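Local coordinates for protein probable flavin reductase (Sinorhizobium meliloti, PDB 3RH7) that binds flavin mononucleotide in a split-barrel domain and probably acts as an NADPH-dependent flavin reductase, at residues 33-37 / 118-122; 61-65 / 81-85; 226-231 / 257-263; 232-238 / 251-256. All blocks are in the same frame, centred on the assembly; numbering follows the deposited sequence.

Contact 1: residues 33-37 / 118-122; sequences TVVTA and CPIFS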
loop_
_atom_site.group_PDB
_atom_site.type_symbol
_atom_site.label_atom_id
_atom_site.label_comp_id
_atom_site.label_asym_id
_atom_site.label_seq_id
_atom_site.Cartn_x
_atom_site.Cartn_y
_atom_site.Cartn_z
ATOM N N THR A 33 -10.964 -1.799 -0.401
ATOM C CA THR A 33 -12.127 -2.412 0.243
ATOM C C THR A 33 -13.359 -2.232 -0.629
ATOM O O THR A 33 -13.343 -1.419 -1.556
ATOM C CB THR A 33 -12.448 -1.872 1.667
ATOM O OG1 THR A 33 -13.249 -0.694 1.574
ATOM C CG2 THR A 33 -11.230 -1.688 2.574
ATOM N N VAL A 34 -14.420 -2.999 -0.319
ATOM C CA VAL A 34 -15.753 -2.873 -0.882
ATOM C C VAL A 34 -16.699 -2.867 0.323
ATOM O O VAL A 34 -16.826 -3.870 1.051
ATOM C CB VAL A 34 -16.179 -3.869 -1.993
ATOM C CG1 VAL A 34 -17.624 -3.622 -2.400
ATOM C CG2 VAL A 34 -15.275 -3.766 -3.212
ATOM N N VAL A 35 -17.266 -1.677 0.586
ATOM C CA VAL A 35 -18.239 -1.446 1.648
ATOM C C VAL A 35 -19.573 -1.994 1.169
ATOM O O VAL A 35 -20.041 -1.656 0.080
ATOM C CB VAL A 35 -18.347 0.030 2.050
ATOM C CG1 VAL A 35 -18.983 0.177 3.425
ATOM C CG2 VAL A 35 -16.989 0.706 2.007
ATOM N N THR A 36 -20.160 -2.878 1.962
ATOM C CA THR A 36 -21.435 -3.473 1.613
ATOM C C THR A 36 -22.460 -3.301 2.733
ATOM O O THR A 36 -22.097 -3.139 3.897
ATOM C CB THR A 36 -21.246 -4.948 1.287
ATOM O OG1 THR A 36 -20.778 -5.628 2.446
ATOM C CG2 THR A 36 -20.330 -5.188 0.105
ATOM N N ALA A 37 -23.746 -3.361 2.357
ATOM C CA ALA A 37 -24.918 -3.270 3.229
ATOM C C ALA A 37 -26.171 -3.684 2.451
ATOM O O ALA A 37 -26.075 -4.040 1.272
ATOM C CB ALA A 37 -25.068 -1.857 3.775
ATOM N N CYS A 118 -25.100 -8.815 6.320
ATOM C CA CYS A 118 -24.269 -7.971 5.475
ATOM C C CYS A 118 -23.585 -8.808 4.403
ATOM O O CYS A 118 -23.116 -9.919 4.707
ATOM C CB CYS A 118 -23.251 -7.225 6.323
ATOM S SG CYS A 118 -23.944 -5.845 7.263
ATOM N N PRO A 119 -23.470 -8.282 3.157
ATOM C CA PRO A 119 -22.817 -9.051 2.093
ATOM C C PRO A 119 -21.314 -9.219 2.321
ATOM O O PRO A 119 -20.578 -8.241 2.276
ATOM C CB PRO A 119 -23.125 -8.245 0.823
ATOM C CG PRO A 119 -24.222 -7.331 1.189
ATOM C CD PRO A 119 -23.989 -7.011 2.628
ATOM N N ILE A 120 -20.886 -10.469 2.633
ATOM C CA ILE A 120 -19.495 -10.906 2.843
ATOM C C ILE A 120 -18.993 -11.590 1.568
ATOM O O ILE A 120 -19.558 -12.614 1.177
ATOM C CB ILE A 120 -19.398 -11.878 4.048
ATOM C CG1 ILE A 120 -19.992 -11.313 5.366
ATOM C CG2 ILE A 120 -17.981 -12.448 4.204
ATOM C CD1 ILE A 120 -19.332 -10.183 5.896
ATOM N N PHE A 121 -17.929 -11.067 0.940
ATOM C CA PHE A 121 -17.388 -11.656 -0.290
ATOM C C PHE A 121 -16.430 -12.796 -0.010
ATOM O O PHE A 121 -15.744 -12.810 1.012
ATOM C CB PHE A 121 -16.674 -10.605 -1.151
ATOM C CG PHE A 121 -17.445 -9.403 -1.630
ATOM C CD1 PHE A 121 -18.827 -9.353 -1.522
ATOM C CD2 PHE A 121 -16.790 -8.329 -2.212
ATOM C CE1 PHE A 121 -19.533 -8.237 -1.957
ATOM C CE2 PHE A 121 -17.497 -7.211 -2.646
ATOM C CZ PHE A 121 -18.864 -7.169 -2.517
ATOM N N SER A 122 -16.370 -13.735 -0.934
ATOM C CA SER A 122 -15.471 -14.869 -0.767
ATOM C C SER A 122 -14.089 -14.558 -1.352
ATOM O O SER A 122 -13.922 -13.612 -2.128
ATOM C CB SER A 122 -16.065 -16.136 -1.378
ATOM O OG SER A 122 -16.367 -15.915 -2.742
#
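In this FMN-binding split barrel, the short strand 119-121 lies against the outer side of barrel strand 30-38 without pairing with it. The two run roughly antiparallel, at 145°, with axes 6.9 Å apart at their closest. No backbone hydrogen bond joins them; Thr-36 and Val-34 bond instead through their backbones to Ala-83 and Asn-85 of strand 81-86. Cys-118 enters beside Ala-37, the CA atoms 5.3 Å apart, and its side chain rests on Ala-83 and Glu-129. Pro-119 turns its ring toward the barrel strand, CD lying 3.7 Å from Ala-37 N and 3.5 Å from Thr-36 OG1. Its carbonyl accepts from the side-chain amide of Asn-85 as well as from Thr-36. Ile-120 directs its CB away from strand 30-38 and packs on Trp-127 and Glu-129. Phe-121 comes back toward it: CE2 sits 3.6 Å from Val-34 CG1, and CZ 3.6 Å from Thr-36 CG2, so the ring bridges two residues of one strand face. Phe-98, an FMN-binding residue, meets the same ring, and Val-34 also touches Thr-48 of the flavin site, which places this apolar cluster just behind the pocket. With chi1 at 63°, Thr-36 presents OG1 to Pro-119 O, a 2.6 Å hydrogen bond.

Contact 2: residues 61-65 / 81-85; sequences LLLVC and RFAIN. With FMN (flavin mononucleotide), chain G.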
loop_
_atom_site.group_PDB
_atom_site.type_symbol
_atom_site.label_atom_id
_atom_site.label_comp_id
_atom_site.label_asym_id
_atom_site.label_seq_id
_atom_site.Cartn_x
_atom_site.Cartn_y
_atom_site.Cartn_z
ATOM N N LEU A 61 -13.018 -0.441 16.700
ATOM C CA LEU A 61 -13.535 0.641 15.860
ATOM C C LEU A 61 -12.810 0.758 14.545
ATOM O O LEU A 61 -11.590 0.590 14.451
ATOM C CB LEU A 61 -13.539 1.978 16.588
ATOM C CG LEU A 61 -14.541 2.056 17.727
ATOM C CD1 LEU A 61 -14.299 3.274 18.579
ATOM C CD2 LEU A 61 -15.969 1.989 17.208
ATOM N N LEU A 62 -13.596 1.068 13.524
ATOM C CA LEU A 62 -13.215 1.119 12.121
ATOM C C LEU A 62 -13.838 2.369 11.458
ATOM O O LEU A 62 -14.839 2.908 11.953
ATOM C CB LEU A 62 -13.778 -0.184 11.583
ATOM C CG LEU A 62 -13.628 -0.587 10.201
ATOM C CD1 LEU A 62 -13.403 -2.089 10.164
ATOM C CD2 LEU A 62 -14.887 -0.201 9.436
ATOM N N LEU A 63 -13.233 2.832 10.350
ATOM C CA LEU A 63 -13.615 4.070 9.654
ATOM C C LEU A 63 -13.622 3.894 8.142
ATOM O O LEU A 63 -12.781 3.175 7.607
ATOM C CB LEU A 63 -12.535 5.092 10.031
ATOM C CG LEU A 63 -12.691 6.537 9.696
ATOM C CD1 LEU A 63 -12.190 7.353 10.826
ATOM C CD2 LEU A 63 -11.902 6.891 8.468
ATOM N N VAL A 64 -14.517 4.604 7.448
ATOM C CA VAL A 64 -14.576 4.587 5.983
ATOM C C VAL A 64 -15.284 5.869 5.542
ATOM O O VAL A 64 -16.149 6.369 6.273
ATOM C CB VAL A 64 -15.180 3.289 5.370
ATOM C CG1 VAL A 64 -16.698 3.243 5.463
ATOM C CG2 VAL A 64 -14.715 3.083 3.938
ATOM N N CYS A 65 -14.883 6.436 4.396
ATOM C CA CYS A 65 -15.495 7.695 3.968
ATOM C C CYS A 65 -16.318 7.516 2.701
ATOM O O CYS A 65 -15.859 6.878 1.747
ATOM C CB CYS A 65 -14.442 8.786 3.800
ATOM S SG CYS A 65 -13.304 8.929 5.206
ATOM N N ARG A 81 -26.245 -1.436 9.872
ATOM C CA ARG A 81 -25.129 -2.362 9.823
ATOM C C ARG A 81 -24.498 -2.329 8.450
ATOM O O ARG A 81 -25.189 -2.144 7.441
ATOM C CB ARG A 81 -25.606 -3.785 10.176
ATOM C CG ARG A 81 -26.094 -3.884 11.614
ATOM C CD ARG A 81 -26.553 -5.265 12.009
ATOM N NE ARG A 81 -26.669 -5.397 13.465
ATOM C CZ ARG A 81 -25.658 -5.705 14.276
ATOM N NH1 ARG A 81 -24.441 -5.913 13.784
ATOM N NH2 ARG A 81 -25.856 -5.799 15.586
ATOM N N PHE A 82 -23.179 -2.489 8.406
ATOM C CA PHE A 82 -22.439 -2.555 7.151
ATOM C C PHE A 82 -21.248 -3.528 7.279
ATOM O O PHE A 82 -20.956 -3.981 8.377
ATOM C CB PHE A 82 -22.002 -1.169 6.699
ATOM C CG PHE A 82 -20.939 -0.511 7.530
ATOM C CD1 PHE A 82 -21.273 0.205 8.672
ATOM C CD2 PHE A 82 -19.605 -0.567 7.152
ATOM C CE1 PHE A 82 -20.287 0.824 9.440
ATOM C CE2 PHE A 82 -18.619 0.038 7.927
ATOM C CZ PHE A 82 -18.967 0.745 9.055
ATOM N N ALA A 83 -20.597 -3.868 6.166
ATOM C CA ALA A 83 -19.442 -4.750 6.182
ATOM C C ALA A 83 -18.325 -4.198 5.324
ATOM O O ALA A 83 -18.579 -3.581 4.291
ATOM C CB ALA A 83 -19.819 -6.149 5.718
ATOM N N ILE A 84 -17.087 -4.424 5.747
ATOM C CA ILE A 84 -15.927 -3.977 4.987
ATOM C C ILE A 84 -15.223 -5.199 4.388
ATOM O O ILE A 84 -14.726 -6.038 5.141
ATOM C CB ILE A 84 -14.998 -3.124 5.883
ATOM C CG1 ILE A 84 -15.621 -1.747 6.190
ATOM C CG2 ILE A 84 -13.585 -3.014 5.311
ATOM C CD1 ILE A 84 -15.620 -0.730 5.102
ATOM N N ASN A 85 -15.195 -5.314 3.042
ATOM C CA ASN A 85 -14.499 -6.443 2.404
ATOM C C ASN A 85 -13.138 -5.977 1.852
ATOM O O ASN A 85 -13.110 -5.250 0.842
ATOM C CB ASN A 85 -15.348 -7.073 1.288
ATOM C CG ASN A 85 -16.543 -7.842 1.760
ATOM O OD1 ASN A 85 -16.448 -9.021 2.073
ATOM N ND2 ASN A 85 -17.705 -7.218 1.742
HETATM N N1 FMN G . -15.986 6.512 -3.277
HETATM C C2 FMN G . -16.285 7.012 -2.019
HETATM O O2 FMN G . -17.375 7.579 -1.824
HETATM N N3 FMN G . -15.383 6.796 -0.982
HETATM C C4 FMN G . -14.126 6.171 -1.078
HETATM O O4 FMN G . -13.343 5.980 -0.142
HETATM C C4A FMN G . -13.778 5.688 -2.489
HETATM N N5 FMN G . -12.623 5.079 -2.697
HETATM C C5A FMN G . -12.354 4.537 -3.979
HETATM C C6 FMN G . -11.093 3.864 -4.127
HETATM C C7 FMN G . -10.719 3.225 -5.344
HETATM C C7M FMN G . -9.399 2.519 -5.453
HETATM C C8 FMN G . -11.627 3.288 -6.427
HETATM C C8M FMN G . -11.273 2.643 -7.706
HETATM C C9 FMN G . -12.892 3.977 -6.319
HETATM C C9A FMN G . -13.305 4.637 -5.105
HETATM N N10 FMN G . -14.578 5.330 -4.913
HETATM C C10 FMN G . -14.852 5.871 -3.605
HETATM C "C1'" FMN G . -15.571 5.449 -6.051
HETATM C "C2'" FMN G . -16.918 4.656 -5.751
HETATM O "O2'" FMN G . -16.801 3.246 -5.552
HETATM C "C3'" FMN G . -18.181 4.834 -6.640
HETATM O "O3'" FMN G . -17.928 5.365 -7.952
HETATM C "C4'" FMN G . -19.426 5.435 -5.912
HETATM O "O4'" FMN G . -19.173 6.397 -4.825
HETATM C "C5'" FMN G . -20.304 4.294 -5.450
HETATM O "O5'" FMN G . -21.241 4.166 -6.504
HETATM P P FMN G . -22.734 4.819 -6.278
HETATM O O1P FMN G . -22.907 4.466 -4.731
HETATM O O2P FMN G . -23.749 4.090 -7.233
HETATM O O3P FMN G . -22.794 6.304 -6.715
#
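Four buried side chains, two from each strand, interlock where strands 61-65 and 81-85 cross almost at right angles (84°, axes 9.5 Å apart at their closest). Leu-62 takes chi1 trans with chi2 at 142°, between the usual wells, and this carries CD2 to 4.0 Å from Phe-82 CE2 and 3.7 Å from Ile-84 CG1, so that one methyl touches both residues of the other strand. Val-64, in the p rotamer, sets its CB 4.1 Å from Ile-84 CD1, while its CG1 makes a looser 4.5 Å approach to Phe-82 CE2. Ile-84 is m at both chi1 and chi2, which folds its CG1-CD1 arm up toward strand 61-65. Phe-82 (chi1 p) projects its ring toward the same strand. No hydrogen bond joins the segments: they belong to the curled antiparallel sheet of the FMN-binding split barrel, and the contact forms part of the barrel's apolar interior, between strands that are not neighbours. Val-35 touches both Val-64 and Ile-84, Phe-52 reaches Leu-62 and Ile-84, and Phe-82 continues the core onto Ile-144 and Met-132. Leu-63 has its CB turned away from strand 81-85 and packs on Leu-63 of the second subunit. At the end of the segment Cys-65 uses its backbone to hold the flavin: FMN N3 donates a 2.8 Å hydrogen bond to Cys-65 O.

Contact 3: residues 226-231 / 257-263; sequences QLTGLN and ASDGAPR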
loop_
_atom_site.group_PDB
_atom_site.type_symbol
_atom_site.label_atom_id
_atom_site.label_comp_id
_atom_site.label_asym_id
_atom_site.label_seq_id
_atom_site.Cartn_x
_atom_site.Cartn_y
_atom_site.Cartn_z
ATOM N N GLN A 226 16.212 9.854 -20.689
ATOM C CA GLN A 226 16.954 10.108 -21.927
ATOM C C GLN A 226 15.986 10.440 -23.075
ATOM O O GLN A 226 16.199 11.416 -23.798
ATOM C CB GLN A 226 17.789 8.831 -22.251
ATOM C CG GLN A 226 18.383 8.676 -23.665
ATOM C CD GLN A 226 17.420 8.151 -24.704
ATOM O OE1 GLN A 226 16.630 7.239 -24.462
ATOM N NE2 GLN A 226 17.426 8.772 -25.883
ATOM N N LEU A 227 14.957 9.582 -23.257
ATOM C CA LEU A 227 13.992 9.611 -24.328
ATOM C C LEU A 227 13.198 10.919 -24.351
ATOM O O LEU A 227 13.127 11.599 -25.408
ATOM C CB LEU A 227 13.058 8.394 -24.182
ATOM C CG LEU A 227 11.926 8.224 -25.224
ATOM C CD1 LEU A 227 12.459 7.821 -26.606
ATOM C CD2 LEU A 227 10.902 7.224 -24.732
ATOM N N THR A 228 12.631 11.258 -23.174
ATOM C CA THR A 228 11.731 12.382 -22.956
ATOM C C THR A 228 12.445 13.688 -22.596
ATOM O O THR A 228 11.931 14.780 -22.900
ATOM C CB THR A 228 10.739 12.044 -21.847
ATOM O OG1 THR A 228 11.464 11.906 -20.634
ATOM C CG2 THR A 228 9.933 10.772 -22.131
ATOM N N GLY A 229 13.587 13.580 -21.926
ATOM C CA GLY A 229 14.325 14.752 -21.457
ATOM C C GLY A 229 13.692 15.312 -20.188
ATOM O O GLY A 229 13.937 16.461 -19.800
ATOM N N LEU A 230 12.849 14.493 -19.556
ATOM C CA LEU A 230 12.093 14.805 -18.364
ATOM C C LEU A 230 12.612 13.956 -17.204
ATOM O O LEU A 230 13.406 13.049 -17.422
ATOM C CB LEU A 230 10.618 14.482 -18.662
ATOM C CG LEU A 230 9.670 15.586 -19.071
ATOM C CD1 LEU A 230 10.205 16.413 -20.214
ATOM C CD2 LEU A 230 8.379 14.995 -19.532
ATOM N N ASN A 231 12.185 14.260 -15.978
ATOM C CA ASN A 231 12.577 13.516 -14.787
ATOM C C ASN A 231 11.540 12.471 -14.542
ATOM O O ASN A 231 10.350 12.768 -14.636
ATOM C CB ASN A 231 12.748 14.429 -13.572
ATOM C CG ASN A 231 13.913 15.374 -13.669
ATOM O OD1 ASN A 231 15.039 14.989 -14.000
ATOM N ND2 ASN A 231 13.662 16.631 -13.359
ATOM N N ALA A 257 6.206 11.275 -14.885
ATOM C CA ALA A 257 7.095 12.226 -15.523
ATOM C C ALA A 257 6.894 13.621 -14.946
ATOM O O ALA A 257 5.769 13.996 -14.562
ATOM C CB ALA A 257 6.872 12.242 -17.019
ATOM N N SER A 258 7.999 14.394 -14.896
ATOM C CA SER A 258 7.983 15.772 -14.429
ATOM C C SER A 258 7.255 16.634 -15.473
ATOM O O SER A 258 6.914 16.136 -16.554
ATOM C CB SER A 258 9.406 16.251 -14.174
ATOM O OG SER A 258 10.195 16.145 -15.343
ATOM N N ASP A 259 6.967 17.900 -15.152
ATOM C CA ASP A 259 6.247 18.742 -16.102
ATOM C C ASP A 259 7.156 19.181 -17.256
ATOM O O ASP A 259 8.390 19.202 -17.109
ATOM C CB ASP A 259 5.624 19.941 -15.396
ATOM C CG ASP A 259 4.516 19.576 -14.437
ATOM O OD1 ASP A 259 3.847 18.528 -14.660
ATOM O OD2 ASP A 259 4.286 20.346 -13.488
ATOM N N GLY A 260 6.524 19.439 -18.404
ATOM C CA GLY A 260 7.200 19.878 -19.616
ATOM C C GLY A 260 6.933 19.055 -20.858
ATOM O O GLY A 260 6.444 17.924 -20.786
ATOM N N ALA A 261 7.286 19.613 -22.008
ATOM C CA ALA A 261 7.133 18.928 -23.281
ATOM C C ALA A 261 8.254 17.917 -23.479
ATOM O O ALA A 261 9.432 18.282 -23.339
ATOM C CB ALA A 261 7.124 19.929 -24.420
ATOM N N PRO A 262 7.914 16.641 -23.790
ATOM C CA PRO A 262 8.970 15.644 -24.005
ATOM C C PRO A 262 9.698 15.862 -25.336
ATOM O O PRO A 262 9.092 16.271 -26.346
ATOM C CB PRO A 262 8.218 14.312 -23.972
ATOM C CG PRO A 262 6.854 14.643 -24.437
ATOM C CD PRO A 262 6.569 16.055 -23.986
ATOM N N ARG A 263 11.025 15.596 -25.303
ATOM C CA ARG A 263 12.007 15.651 -26.390
ATOM C C ARG A 263 11.449 14.992 -27.684
ATOM O O ARG A 263 11.617 15.522 -28.775
ATOM C CB ARG A 263 13.267 14.917 -25.900
ATOM C CG ARG A 263 14.507 15.120 -26.728
ATOM C CD ARG A 263 15.692 14.328 -26.211
ATOM N NE ARG A 263 16.844 14.517 -27.102
ATOM C CZ ARG A 263 17.682 15.563 -27.064
ATOM N NH1 ARG A 263 17.523 16.521 -26.154
ATOM N NH2 ARG A 263 18.683 15.655 -27.933
#
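Three hydrogen bonds tie the end of helix 216-228 and the link that follows it to the loop after strand 249-257. The shortest and straightest runs from Arg-263 N to Thr-228 O (2.7 Å, 176° at the hydrogen). At the other end Asn-231 and Ser-258 are joined twice: Asn-231 N donates to Ser-258 OG at 2.8 Å, and Ser-258 N to Asn-231 O at 2.9 Å. CA-H...O contacts supplement them, Pro-262 CA to Thr-228 O at 3.3 Å and Ala-257 CA to Asn-231 O at 3.4 Å. Within the helix exit, Thr-228 OG1 accepts from Leu-230 N at 3.1 Å, an ST turn, and is also bonded to Leu-224 O; Gly-229, with phi 79°, then leaves the helix. Leu-230 plugs the hollow enclosed by the loop: its CD2 lies 3.5 Å from Ser-258 O, 3.7 Å from Gly-260 O and 4.0 Å from Ala-257 CB, while its CD1 is 3.7 Å from Ala-261 O. Phe-267 also touches Leu-230, Ala-257 and Pro-262, and Gln-192 bonds the carbonyls of Ser-258 and Gly-260. Farther out, Arg-263 lays CB 3.4 Å from Leu-227 O and CD 3.8 Å from Gln-226 O, its outer end leading away at the exposed surface.

Contact 4: residues 232-238 / 251-256; sequences VTIGFLY and IVYHAL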
loop_
_atom_site.group_PDB
_atom_site.type_symbol
_atom_site.label_atom_id
_atom_site.label_comp_id
_atom_site.label_asym_id
_atom_site.label_seq_id
_atom_site.Cartn_x
_atom_site.Cartn_y
_atom_site.Cartn_z
ATOM N N VAL A 232 11.977 11.235 -14.266
ATOM C CA VAL A 232 11.063 10.113 -14.138
ATOM C C VAL A 232 11.230 9.405 -12.800
ATOM O O VAL A 232 12.328 9.392 -12.235
ATOM C CB VAL A 232 11.266 9.153 -15.341
ATOM C CG1 VAL A 232 10.577 7.803 -15.125
ATOM C CG2 VAL A 232 10.790 9.793 -16.661
ATOM N N THR A 233 10.108 8.864 -12.275
ATOM C CA THR A 233 10.083 8.043 -11.074
ATOM C C THR A 233 9.358 6.768 -11.457
ATOM O O THR A 233 8.192 6.811 -11.868
ATOM C CB THR A 233 9.478 8.749 -9.843
ATOM O OG1 THR A 233 10.447 9.643 -9.288
ATOM C CG2 THR A 233 9.068 7.763 -8.743
ATOM N N ILE A 234 10.057 5.628 -11.361
ATOM C CA ILE A 234 9.431 4.343 -11.657
ATOM C C ILE A 234 8.754 3.901 -10.383
ATOM O O ILE A 234 9.336 4.036 -9.304
ATOM C CB ILE A 234 10.462 3.316 -12.169
ATOM C CG1 ILE A 234 11.294 3.831 -13.363
ATOM C CG2 ILE A 234 9.820 1.971 -12.450
ATOM C CD1 ILE A 234 10.578 4.101 -14.640
ATOM N N GLY A 235 7.522 3.449 -10.493
ATOM C CA GLY A 235 6.760 3.013 -9.336
ATOM C C GLY A 235 6.581 1.518 -9.218
ATOM O O GLY A 235 7.542 0.752 -9.321
ATOM N N PHE A 236 5.340 1.109 -8.961
ATOM C CA PHE A 236 4.970 -0.285 -8.791
ATOM C C PHE A 236 4.799 -0.946 -10.129
ATOM O O PHE A 236 4.461 -0.288 -11.103
ATOM C CB PHE A 236 3.669 -0.417 -7.971
ATOM C CG PHE A 236 3.806 -0.228 -6.480
ATOM C CD1 PHE A 236 4.283 -1.252 -5.676
ATOM C CD2 PHE A 236 3.439 0.965 -5.877
ATOM C CE1 PHE A 236 4.410 -1.078 -4.295
ATOM C CE2 PHE A 236 3.579 1.147 -4.505
ATOM C CZ PHE A 236 4.062 0.127 -3.718
ATOM N N LEU A 237 4.996 -2.258 -10.168
ATOM C CA LEU A 237 4.797 -3.053 -11.373
ATOM C C LEU A 237 3.336 -2.947 -11.803
ATOM O O LEU A 237 2.418 -3.021 -10.969
ATOM C CB LEU A 237 5.187 -4.516 -11.123
ATOM C CG LEU A 237 6.665 -4.797 -11.059
ATOM C CD1 LEU A 237 6.916 -6.163 -10.536
ATOM C CD2 LEU A 237 7.285 -4.672 -12.411
ATOM N N TYR A 238 3.132 -2.693 -13.091
ATOM C CA TYR A 238 1.793 -2.549 -13.641
ATOM C C TYR A 238 1.272 -3.888 -14.158
ATOM O O TYR A 238 0.156 -4.294 -13.834
ATOM C CB TYR A 238 1.828 -1.516 -14.752
ATOM C CG TYR A 238 0.487 -0.965 -15.146
ATOM C CD1 TYR A 238 -0.069 0.111 -14.465
ATOM C CD2 TYR A 238 -0.164 -1.423 -16.282
ATOM C CE1 TYR A 238 -1.265 0.689 -14.879
ATOM C CE2 TYR A 238 -1.361 -0.852 -16.708
ATOM C CZ TYR A 238 -1.907 0.203 -16.000
ATOM O OH TYR A 238 -3.095 0.771 -16.388
ATOM N N ILE A 251 7.787 -6.789 -18.956
ATOM C CA ILE A 251 7.684 -6.227 -17.594
ATOM C C ILE A 251 7.281 -4.754 -17.760
ATOM O O ILE A 251 8.068 -3.950 -18.280
ATOM C CB ILE A 251 8.961 -6.419 -16.718
ATOM C CG1 ILE A 251 9.180 -7.918 -16.390
ATOM C CG2 ILE A 251 8.886 -5.589 -15.436
ATOM C CD1 ILE A 251 10.482 -8.261 -15.755
ATOM N N VAL A 252 6.026 -4.421 -17.385
ATOM C CA VAL A 252 5.479 -3.067 -17.519
ATOM C C VAL A 252 5.348 -2.453 -16.134
ATOM O O VAL A 252 4.762 -3.061 -15.225
ATOM C CB VAL A 252 4.141 -3.032 -18.300
ATOM C CG1 VAL A 252 3.660 -1.594 -18.517
ATOM C CG2 VAL A 252 4.266 -3.761 -19.631
ATOM N N TYR A 253 5.942 -1.258 -15.968
ATOM C CA TYR A 253 5.938 -0.510 -14.713
ATOM C C TYR A 253 5.015 0.657 -14.802
ATOM O O TYR A 253 4.736 1.159 -15.902
ATOM C CB TYR A 253 7.341 0.018 -14.409
ATOM C CG TYR A 253 8.204 -0.874 -13.558
ATOM C CD1 TYR A 253 8.103 -0.854 -12.169
ATOM C CD2 TYR A 253 9.204 -1.655 -14.124
ATOM C CE1 TYR A 253 8.972 -1.590 -11.363
ATOM C CE2 TYR A 253 10.062 -2.419 -13.332
ATOM C CZ TYR A 253 9.953 -2.370 -11.948
ATOM O OH TYR A 253 10.817 -3.070 -11.144
ATOM N N HIS A 254 4.541 1.110 -13.646
ATOM C CA HIS A 254 3.765 2.318 -13.602
ATOM C C HIS A 254 4.803 3.399 -13.348
ATOM O O HIS A 254 5.732 3.129 -12.592
ATOM C CB HIS A 254 2.625 2.245 -12.562
ATOM C CG HIS A 254 1.641 3.385 -12.651
ATOM N ND1 HIS A 254 1.704 4.356 -13.678
ATOM C CD2 HIS A 254 0.616 3.704 -11.830
ATOM C CE1 HIS A 254 0.725 5.215 -13.434
ATOM N NE2 HIS A 254 0.044 4.876 -12.337
ATOM N N ALA A 255 4.752 4.558 -14.057
ATOM C CA ALA A 255 5.766 5.590 -13.834
ATOM C C ALA A 255 5.190 7.014 -13.879
ATOM O O ALA A 255 4.029 7.193 -14.230
ATOM C CB ALA A 255 6.892 5.436 -14.844
ATOM N N LEU A 256 6.000 8.014 -13.475
ATOM C CA LEU A 256 5.627 9.427 -13.460
ATOM C C LEU A 256 6.663 10.287 -14.103
ATOM O O LEU A 256 7.860 10.102 -13.839
ATOM C CB LEU A 256 5.423 9.951 -12.040
ATOM C CG LEU A 256 4.195 9.529 -11.307
ATOM C CD1 LEU A 256 4.185 10.138 -9.939
ATOM C CD2 LEU A 256 2.937 9.865 -12.072
#
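The ring of Tyr-253 is wedged between two aliphatic side chains of the partner strand in this antiparallel beta hairpin. Ile-234 CG2 lies 3.7 Å from its centroid over one face and Leu-237 CD2 3.5 Å over the opposite face, both CH-pi contacts. A beta bulge between Ile-234 and Leu-237 shifts the register by one, and the chain turns a corner at Phe-236. There Gly-235 N donates to His-254 O at 2.8 Å, where a CB on Gly-235 would crowd that same oxygen at 3.3 Å, and Phe-236 O accepts from His-254 N at 2.9 Å. Past this corner Tyr-238 sets its edge against the face of His-254 (centroids 5.7 Å, planes at 69°). Leu-220 of helix 216-228 and Gly-173 of the second subunit also pack on Tyr-253, while Phe-236 stacks on Phe-167. Five backbone hydrogen bonds, from the Thr-233 and Leu-256 pair to Tyr-238 N with Val-252 O, span the bulge, so the hairpin stays paired while its outer strand changes direction.

Overall arrangement
Contacts 1 and 2 are buried in the FMN-binding barrel and touch through neighbouring strands 30-38 and 81-86: Thr-36 O meets Ala-83 N, and Asn-85 OD1 meets Phe-121 N, both at 2.8 Å. Contacts 3 and 4 lie on the opposite side of the chain's centre and adjoin in sequence, helix 216-228 leading into strand 232-242. Chemistry follows place: contact 2 is wholly apolar between its strands, contact 1 adds one side-chain hydrogen bond, the partly buried contact 4 combines sheet pairing with aromatic packing, and surface contact 3 relies largely on backbone polar groups around one leucine. Contacts 2 and 4 meet the second subunit through several residues, whereas contact 3 meets no other chain of the assembly.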